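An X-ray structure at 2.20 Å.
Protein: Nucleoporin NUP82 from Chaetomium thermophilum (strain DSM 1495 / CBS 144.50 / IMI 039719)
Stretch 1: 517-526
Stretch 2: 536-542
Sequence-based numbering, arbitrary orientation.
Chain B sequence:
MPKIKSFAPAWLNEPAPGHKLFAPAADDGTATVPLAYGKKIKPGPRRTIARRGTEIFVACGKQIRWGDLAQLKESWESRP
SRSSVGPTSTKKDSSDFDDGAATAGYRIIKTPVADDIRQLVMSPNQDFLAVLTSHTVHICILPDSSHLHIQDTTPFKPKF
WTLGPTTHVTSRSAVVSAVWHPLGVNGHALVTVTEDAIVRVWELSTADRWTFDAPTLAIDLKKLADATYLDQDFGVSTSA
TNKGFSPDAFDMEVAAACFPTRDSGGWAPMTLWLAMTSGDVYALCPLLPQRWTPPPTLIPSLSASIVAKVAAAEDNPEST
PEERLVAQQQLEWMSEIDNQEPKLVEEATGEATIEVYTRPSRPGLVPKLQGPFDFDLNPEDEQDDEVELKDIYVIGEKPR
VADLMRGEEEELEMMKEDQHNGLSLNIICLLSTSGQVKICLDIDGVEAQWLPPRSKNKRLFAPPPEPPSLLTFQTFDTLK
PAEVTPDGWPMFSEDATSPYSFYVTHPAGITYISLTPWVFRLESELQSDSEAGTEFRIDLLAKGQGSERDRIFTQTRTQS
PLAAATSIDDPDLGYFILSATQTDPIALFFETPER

Stretch 1 517-526: PWVFRLESEL
Stretch 2 536-542: FRIDLLA

Two helices of one chain pack almost antiparallel, their N-to-C directions 169° apart and their axes 10.7 Å apart at closest approach. Stretch 1 is helical from Trp518 to Leu526, with Pro517, preceded by a cis peptide bond, at the N-cap; stretch 2 is helical throughout and continues beyond both ends. Phi/psi values cluster near -67/-38 along both helices. Register is fixed by two CA-CA distances, 7.7 Å for Glu525-Ile538 and 7.4 Å for Leu522-Leu541, and the contact buries 349 Å², both sides summed.

Phe536 (chi1 t, chi2 83°) makes no contact with stretch 1. Arg537 points toward it and adopts m, t, m with chi4 -87°, which presents the edge of the guanidinium to Glu525 (t, p, chi3 37°). The resulting salt bridge is bidentate: Arg537 NE donates to Glu525 OE1 at 2.9 Å with an N-H...acceptor angle of 160°, and Arg537 NH2 donates to Glu525 OE2 at 3.0 Å and 145°.

Ile538 leaves its backbone sideways, but its m, m rotamer brings the tip inward. Its CD1 lies 3.6 Å from Glu525 CG, so the aliphatic part of the glutamate packs against it, and 4.4 Å from CD1 of Leu522 (t, p). Asp539 and Leu540 (m, t) are out of reach.

Leu541, one turn after Arg537, points toward stretch 1 and has the largest covered area, 104 Å². Its chi1 is t; chi2, at 143°, falls between wells. Leu541 CD1 meets backbone as well as side chain, at 3.5 Å from Leu522 N, 3.6 Å from Arg521 C and 4.0 Å from Leu522 CB. Leu541 CD2 approaches Trp518 (t, chi2 84°) obliquely, 3.2 Å from NE1 and 4.0 Å from CD1 of that indole. Ala542 points away, closing the stretch without a contact.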

# COMPACT_ATOMS: atom_id res chain seq x y z
N PRO B 517 9.45 -19.22 17.24
CA PRO B 517 9.87 -20.25 16.28
C PRO B 517 8.70 -20.90 15.54
O PRO B 517 8.91 -21.86 14.80
CB PRO B 517 10.59 -21.27 17.16
CG PRO B 517 9.89 -21.17 18.47
CD PRO B 517 9.50 -19.72 18.62
N TRP B 518 7.49 -20.38 15.74
CA TRP B 518 6.30 -21.02 15.18
C TRP B 518 6.35 -21.18 13.66
O TRP B 518 5.89 -22.19 13.13
CB TRP B 518 5.05 -20.23 15.56
CG TRP B 518 3.86 -20.65 14.77
CD1 TRP B 518 3.03 -21.70 15.03
CD2 TRP B 518 3.37 -20.04 13.58
NE1 TRP B 518 2.05 -21.78 14.07
CE2 TRP B 518 2.24 -20.77 13.16
CE3 TRP B 518 3.78 -18.94 12.81
CZ2 TRP B 518 1.51 -20.44 12.02
CZ3 TRP B 518 3.05 -18.61 11.68
CH2 TRP B 518 1.93 -19.35 11.30
N VAL B 519 6.89 -20.18 12.96
CA VAL B 519 6.97 -20.25 11.51
C VAL B 519 7.95 -21.33 11.07
O VAL B 519 7.78 -21.96 10.03
CB VAL B 519 7.39 -18.89 10.88
CG1 VAL B 519 6.30 -17.86 11.05
CG2 VAL B 519 8.71 -18.40 11.47
N PHE B 520 8.99 -21.54 11.88
CA PHE B 520 9.98 -22.57 11.60
C PHE B 520 9.40 -23.97 11.81
O PHE B 520 9.75 -24.91 11.09
CB PHE B 520 11.21 -22.38 12.48
CG PHE B 520 11.95 -21.09 12.23
CD1 PHE B 520 12.23 -20.68 10.93
CD2 PHE B 520 12.35 -20.29 13.28
CE1 PHE B 520 12.91 -19.49 10.70
CE2 PHE B 520 13.03 -19.10 13.05
CZ PHE B 520 13.31 -18.70 11.76
N ARG B 521 8.51 -24.12 12.79
CA ARG B 521 7.88 -25.41 13.05
C ARG B 521 6.93 -25.79 11.91
O ARG B 521 6.82 -26.96 11.55
CB ARG B 521 7.13 -25.41 14.38
CG ARG B 521 8.00 -25.16 15.60
CD ARG B 521 7.23 -25.46 16.88
NE ARG B 521 7.68 -24.63 18.00
CZ ARG B 521 8.76 -24.89 18.74
NH1 ARG B 521 9.52 -25.95 18.48
NH2 ARG B 521 9.08 -24.08 19.74
N LEU B 522 6.25 -24.79 11.35
CA LEU B 522 5.35 -25.04 10.24
C LEU B 522 6.15 -25.45 9.01
O LEU B 522 5.79 -26.40 8.31
CB LEU B 522 4.49 -23.81 9.93
CG LEU B 522 3.57 -23.95 8.72
CD1 LEU B 522 2.68 -25.19 8.81
CD2 LEU B 522 2.70 -22.70 8.55
N GLU B 523 7.24 -24.73 8.74
CA GLU B 523 8.07 -25.01 7.58
C GLU B 523 8.68 -26.41 7.65
O GLU B 523 8.78 -27.10 6.64
CB GLU B 523 9.18 -23.97 7.45
CG GLU B 523 10.14 -24.21 6.28
CD GLU B 523 9.45 -24.16 4.93
OE1 GLU B 523 8.33 -23.61 4.84
OE2 GLU B 523 10.02 -24.69 3.94
N SER B 524 9.09 -26.82 8.85
CA SER B 524 9.68 -28.15 9.03
C SER B 524 8.65 -29.23 8.71
O SER B 524 8.98 -30.25 8.12
CB SER B 524 10.21 -28.33 10.45
OG SER B 524 9.16 -28.28 11.40
N GLU B 525 7.40 -28.99 9.09
CA GLU B 525 6.32 -29.91 8.77
C GLU B 525 6.05 -29.94 7.27
O GLU B 525 5.74 -30.99 6.71
CB GLU B 525 5.05 -29.54 9.52
CG GLU B 525 3.96 -30.60 9.42
CD GLU B 525 4.44 -31.96 9.90
OE1 GLU B 525 5.22 -32.01 10.88
OE2 GLU B 525 4.03 -32.98 9.30
N LEU B 526 6.17 -28.79 6.61
CA LEU B 526 5.99 -28.72 5.17
C LEU B 526 7.10 -29.47 4.45
O LEU B 526 6.88 -30.04 3.38
CB LEU B 526 5.96 -27.26 4.69
CG LEU B 526 4.72 -26.45 5.08
CD1 LEU B 526 4.93 -24.97 4.79
CD2 LEU B 526 3.48 -26.97 4.37
N PHE B 536 -1.74 -35.20 12.92
CA PHE B 536 -1.46 -35.21 14.34
C PHE B 536 -0.53 -34.05 14.72
O PHE B 536 -0.81 -33.30 15.65
CB PHE B 536 -0.83 -36.54 14.75
CG PHE B 536 -0.38 -36.58 16.18
CD1 PHE B 536 -1.28 -36.85 17.20
CD2 PHE B 536 0.95 -36.34 16.51
CE1 PHE B 536 -0.86 -36.89 18.52
CE2 PHE B 536 1.37 -36.37 17.83
CZ PHE B 536 0.46 -36.65 18.83
N ARG B 537 0.57 -33.92 13.98
CA ARG B 537 1.56 -32.89 14.28
C ARG B 537 1.06 -31.48 13.98
O ARG B 537 1.41 -30.53 14.67
CB ARG B 537 2.86 -33.16 13.50
CG ARG B 537 3.59 -34.41 13.98
CD ARG B 537 4.96 -34.56 13.32
NE ARG B 537 4.85 -34.69 11.87
CZ ARG B 537 4.67 -35.84 11.22
NH1 ARG B 537 4.56 -36.98 11.89
NH2 ARG B 537 4.58 -35.84 9.90
N ILE B 538 0.23 -31.34 12.94
CA ILE B 538 -0.35 -30.03 12.61
C ILE B 538 -1.31 -29.58 13.71
O ILE B 538 -1.40 -28.39 14.01
CB ILE B 538 -1.09 -30.06 11.26
CG1 ILE B 538 -0.10 -30.19 10.10
CG2 ILE B 538 -1.93 -28.80 11.05
CD1 ILE B 538 0.82 -28.98 9.90
N ASP B 539 -2.02 -30.53 14.31
CA ASP B 539 -2.99 -30.21 15.34
C ASP B 539 -2.30 -29.59 16.55
O ASP B 539 -2.82 -28.66 17.17
CB ASP B 539 -3.77 -31.45 15.76
CG ASP B 539 -4.72 -31.19 16.90
OD1 ASP B 539 -5.84 -30.69 16.63
OD2 ASP B 539 -4.37 -31.48 18.06
N LEU B 540 -1.12 -30.10 16.88
CA LEU B 540 -0.33 -29.57 17.99
C LEU B 540 0.16 -28.17 17.68
O LEU B 540 0.16 -27.29 18.55
CB LEU B 540 0.86 -30.49 18.28
CG LEU B 540 0.51 -31.94 18.60
CD1 LEU B 540 1.77 -32.75 18.85
CD2 LEU B 540 -0.42 -32.03 19.80
N LEU B 541 0.57 -27.95 16.43
CA LEU B 541 1.06 -26.66 15.99
C LEU B 541 -0.04 -25.60 16.03
O LEU B 541 0.20 -24.46 16.44
CB LEU B 541 1.64 -26.77 14.58
CG LEU B 541 2.31 -25.52 14.01
CD1 LEU B 541 3.52 -25.91 13.17
CD2 LEU B 541 1.32 -24.74 13.16
N ALA B 542 -1.24 -25.97 15.60
CA ALA B 542 -2.38 -25.07 15.64
C ALA B 542 -2.80 -24.79 17.08
O ALA B 542 -3.35 -23.73 17.38
CB ALA B 542 -3.55 -25.65 14.86